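Local atomic coordinates of fatty acid-binding protein homolog 8 (PDB entry 6C1Z), a protein that binds unsaturated fatty acids such as oleic acid and carries them from the lysosome to the nucleus, where it activates transcription of longevity genes. Residues V29-L32 against I33-A36; Q99-I102 against K103-H106. All blocks are in the same frame, centred on the assembly; numbering follows the deposited sequence.

Contact 1 (V29-L32 against I33-A36); sequences VGLL and IRKA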
loop_
_atom_site.group_PDB
_atom_site.type_symbol
_atom_site.label_atom_id
_atom_site.label_comp_id
_atom_site.label_asym_id
_atom_site.label_seq_id
_atom_site.Cartn_x
_atom_site.Cartn_y
_atom_site.Cartn_z
ATOM N N VAL A 29 -9.534 7.580 9.413
ATOM C CA VAL A 29 -10.657 6.760 8.968
ATOM C C VAL A 29 -11.585 6.502 10.147
ATOM O O VAL A 29 -11.129 6.255 11.269
ATOM C CB VAL A 29 -10.136 5.445 8.376
ATOM C CG1 VAL A 29 -11.320 4.550 7.969
ATOM C CG2 VAL A 29 -9.244 5.723 7.188
ATOM N N GLY A 30 -12.905 6.569 9.895
ATOM C CA GLY A 30 -13.898 6.353 10.935
ATOM C C GLY A 30 -13.975 4.910 11.404
ATOM O O GLY A 30 -13.434 3.986 10.806
ATOM N N LEU A 31 -14.732 4.715 12.489
ATOM C CA LEU A 31 -14.695 3.442 13.209
ATOM C C LEU A 31 -15.262 2.297 12.374
ATOM O O LEU A 31 -14.638 1.236 12.257
ATOM C CB LEU A 31 -15.446 3.573 14.535
ATOM C CG LEU A 31 -15.518 2.289 15.368
ATOM C CD1 LEU A 31 -14.135 1.764 15.716
ATOM C CD2 LEU A 31 -16.323 2.517 16.636
ATOM N N LEU A 32 -16.458 2.477 11.810
ATOM C CA LEU A 32 -17.080 1.395 11.050
ATOM C C LEU A 32 -16.223 0.990 9.865
ATOM O O LEU A 32 -16.027 -0.205 9.603
ATOM C CB LEU A 32 -18.465 1.816 10.564
ATOM C CG LEU A 32 -19.564 1.804 11.621
ATOM C CD1 LEU A 32 -20.858 2.304 11.006
ATOM C CD2 LEU A 32 -19.740 0.403 12.197
ATOM N N ILE A 33 -15.675 1.968 9.151
ATOM C CA ILE A 33 -14.899 1.651 7.963
ATOM C C ILE A 33 -13.593 0.965 8.343
ATOM O O ILE A 33 -13.208 -0.036 7.730
ATOM C CB ILE A 33 -14.693 2.907 7.100
ATOM C CG1 ILE A 33 -16.028 3.324 6.495
ATOM C CG2 ILE A 33 -13.735 2.641 5.970
ATOM C CD1 ILE A 33 -16.079 4.730 5.955
ATOM N N ARG A 34 -12.882 1.483 9.357
ATOM C CA ARG A 34 -11.598 0.886 9.693
ATOM C C ARG A 34 -11.761 -0.521 10.253
ATOM O O ARG A 34 -10.908 -1.382 10.008
ATOM C CB ARG A 34 -10.770 1.797 10.614
ATOM C CG ARG A 34 -11.287 2.011 12.032
ATOM C CD ARG A 34 -10.349 2.949 12.784
ATOM N NE ARG A 34 -10.720 3.144 14.183
ATOM C CZ ARG A 34 -11.346 4.219 14.664
ATOM N NH1 ARG A 34 -11.681 5.224 13.866
ATOM N NH2 ARG A 34 -11.641 4.303 15.962
ATOM N N LYS A 35 -12.823 -0.761 11.027
ATOM C CA LYS A 35 -13.131 -2.113 11.492
ATOM C C LYS A 35 -13.372 -3.054 10.315
ATOM O O LYS A 35 -12.776 -4.135 10.234
ATOM C CB LYS A 35 -14.354 -2.058 12.412
ATOM C CG LYS A 35 -14.943 -3.401 12.822
ATOM C CD LYS A 35 -14.135 -4.072 13.919
ATOM C CE LYS A 35 -14.904 -5.237 14.527
ATOM N NZ LYS A 35 -16.149 -4.797 15.231
ATOM N N ALA A 36 -14.236 -2.651 9.383
ATOM C CA ALA A 36 -14.540 -3.498 8.231
ATOM C C ALA A 36 -13.302 -3.730 7.374
ATOM O O ALA A 36 -13.051 -4.852 6.913
ATOM C CB ALA A 36 -15.625 -2.838 7.388
#

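Contact 2 (Q99-I102 against K103-H106); sequences QDKI and KENH. With SO4 (sulfate ion), chain B.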
loop_
_atom_site.group_PDB
_atom_site.type_symbol
_atom_site.label_atom_id
_atom_site.label_comp_id
_atom_site.label_asym_id
_atom_site.label_seq_id
_atom_site.Cartn_x
_atom_site.Cartn_y
_atom_site.Cartn_z
ATOM N N GLN A 99 2.951 9.201 0.298
ATOM C CA GLN A 99 1.593 9.671 0.057
ATOM C C GLN A 99 1.451 10.945 0.887
ATOM O O GLN A 99 1.203 10.880 2.088
ATOM C CB GLN A 99 0.604 8.586 0.467
ATOM C CG GLN A 99 -0.854 9.003 0.183
ATOM C CD GLN A 99 -1.852 7.982 0.680
ATOM O OE1 GLN A 99 -2.218 7.964 1.858
ATOM N NE2 GLN A 99 -2.298 7.112 -0.217
ATOM N N ASP A 100 1.611 12.094 0.234
ATOM C CA ASP A 100 1.642 13.383 0.917
ATOM C C ASP A 100 0.259 14.031 0.968
ATOM O O ASP A 100 -0.433 14.148 -0.052
ATOM C CB ASP A 100 2.613 14.349 0.226
ATOM C CG ASP A 100 4.070 13.945 0.361
ATOM O OD1 ASP A 100 4.415 13.160 1.259
ATOM O OD2 ASP A 100 4.887 14.454 -0.434
ATOM N N LYS A 101 -0.136 14.453 2.157
ATOM C CA LYS A 101 -1.411 15.135 2.297
ATOM C C LYS A 101 -1.430 16.421 1.488
ATOM O O LYS A 101 -0.394 17.033 1.198
ATOM C CB LYS A 101 -1.726 15.429 3.763
ATOM C CG LYS A 101 -0.840 16.452 4.438
ATOM C CD LYS A 101 -1.288 16.649 5.878
ATOM C CE LYS A 101 -0.442 17.663 6.611
ATOM N NZ LYS A 101 -0.904 17.819 8.013
ATOM N N ILE A 102 -2.633 16.796 1.084
ATOM C CA ILE A 102 -2.899 18.075 0.436
ATOM C C ILE A 102 -3.578 19.046 1.394
ATOM O O ILE A 102 -3.154 20.197 1.540
ATOM C CB ILE A 102 -3.728 17.876 -0.854
ATOM C CG1 ILE A 102 -2.906 17.062 -1.861
ATOM C CG2 ILE A 102 -4.148 19.217 -1.456
ATOM C CD1 ILE A 102 -3.662 16.631 -3.086
ATOM N N LYS A 103 -4.628 18.591 2.071
ATOM C CA LYS A 103 -5.301 19.386 3.084
ATOM C C LYS A 103 -4.605 19.204 4.423
ATOM O O LYS A 103 -4.213 18.086 4.785
ATOM C CB LYS A 103 -6.767 18.963 3.191
ATOM C CG LYS A 103 -7.582 19.191 1.900
ATOM C CD LYS A 103 -7.523 20.642 1.416
ATOM C CE LYS A 103 -8.357 20.883 0.149
ATOM N NZ LYS A 103 -7.618 20.578 -1.119
ATOM N N GLU A 104 -4.472 20.312 5.162
ATOM C CA GLU A 104 -3.596 20.346 6.328
ATOM C C GLU A 104 -4.081 19.404 7.422
ATOM O O GLU A 104 -3.265 18.837 8.159
ATOM C CB GLU A 104 -3.496 21.792 6.829
ATOM C CG GLU A 104 -2.623 22.025 8.059
ATOM C CD GLU A 104 -1.161 21.731 7.805
ATOM O OE1 GLU A 104 -0.805 21.381 6.658
ATOM O OE2 GLU A 104 -0.364 21.851 8.759
ATOM N N ASN A 105 -5.393 19.198 7.520
ATOM C CA ASN A 105 -5.981 18.351 8.546
ATOM C C ASN A 105 -5.924 16.878 8.190
ATOM O O ASN A 105 -6.346 16.045 9.002
ATOM C CB ASN A 105 -7.442 18.740 8.772
ATOM C CG ASN A 105 -8.268 18.657 7.502
ATOM O OD1 ASN A 105 -7.822 19.065 6.429
ATOM N ND2 ASN A 105 -9.477 18.123 7.618
ATOM N N HIS A 106 -5.446 16.548 6.998
ATOM C CA HIS A 106 -5.240 15.160 6.610
ATOM C C HIS A 106 -3.910 14.671 7.195
ATOM O O HIS A 106 -3.274 15.359 8.004
ATOM C CB HIS A 106 -5.342 15.028 5.089
ATOM C CG HIS A 106 -6.707 15.343 4.549
ATOM N ND1 HIS A 106 -7.017 15.278 3.206
ATOM C CD2 HIS A 106 -7.844 15.710 5.181
ATOM C CE1 HIS A 106 -8.288 15.607 3.037
ATOM N NE2 HIS A 106 -8.810 15.873 4.220
HETATM S S SO4 B . 1.448 14.506 8.803
HETATM O O1 SO4 B . 1.795 15.045 7.487
HETATM O O2 SO4 B . 2.522 14.750 9.752
HETATM O O3 SO4 B . 0.208 15.113 9.277
HETATM O O4 SO4 B . 1.187 13.067 8.660
HETATM O O HOH W 1 -4.858 15.505 1.382
#

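Contact 1 (V29-L32 against I33-A36)
Arg34 reaches back along the first turn of helix 31-39 and donates NH1 to the carbonyl oxygen of Val29, one residue before the N-cap Gly30. The NH1 to O distance is 2.8 Å, with the acceptor close to the guanidinium plane and the donor in the carbonyl plane; the N-H...O angle of 144° makes the bond somewhat bent. CG of Arg34 lies between its backbone N and carbonyl carbon (chi1 68°), and from there the chain runs extended to NE, which carries the group toward the N-terminal end of the helix. Backbone bonds wind the turn itself: Arg34 N to Gly30 O at 2.9 Å, followed by Lys35 N to Leu31 O and Ala36 N to Leu32 O, both at 3.0 Å. Van der Waals packing adds to them. One face of the guanidinium rests against Leu31 CA, which is displaced from its centre, while Leu31 CD1 comes within 3.6 Å of Arg34 NH2. The apolar pair is Val29 with Ile33, CG1 to CG2 at 3.7 Å, the two side chains crossing at about a right angle. Leu24 of helix 20-27 touches both Val29 and Arg34, and Phe61 lies against Ile33. Through its NH1 bond the arginine thus ties the loop before the helix to the first turn; its side chain touches both Glu21 and Lys25, so any net effect on its charge is uncertain.

Contact 2 (Q99-I102 against K103-H106)
Lys101 reaches across the loop that follows strand 94-101 and gives its ammonium to the carbonyl oxygen of Glu104, NZ to O 2.6 Å, from a position tilted 22° out of the carbonyl plane. A second, weak bond joins the same NZ to His106 O at 3.4 Å. A chi1 of 68° tucks Lys101 CG over its own backbone, and the straight side chain beyond it takes CD past His106 O at 3.2 Å. Charged partners gather at the tip: a long salt bridge to Glu104, NZ to OE1 3.8 Å, and a hydrogen bond to O3 of a sulfate ion, probably picked up from the crystallisation solution, which Ser108 N also binds. A water accepts from Ile102 N at 2.6 Å and is hydrogen-bonded to His106 ND1 at 2.8 Å, bridging the Ile102 backbone to the imidazole. Apolar contact is modest, Lys101 CB meeting His106 CB at 3.9 Å, while CB of Lys103 sits over the centre of one face of the His106 ring. The main chain closes through His106 N to Lys103 O, 3.0 Å, the bond of a type I beta turn, here at the tip of the hairpin between antiparallel strands 94-101 and 109-116 of the fatty acid-binding protein beta-barrel.

From the N terminus, strand 10-18 leads into helix 20-27, and contact 1 (29-32 with 33-36) closes the short turn out of it into helix 31-39, the second half of the helical pair that caps the barrel in this family. Val29 to Lys35 lie in a stretch that probably serves as a nuclear localization signal, as in related proteins. The chain then runs through the strands from 43-49 to 83-91 before contact 2 (99-102 with 103-106) closes the loop between strands 94-101 and 109-116. The two are in series, neither nesting nor crossing. Their centres lie about 19 Å apart and their nearest atoms about 9 Å, without touching: one lies in the helical lid, the other at a hairpin tip.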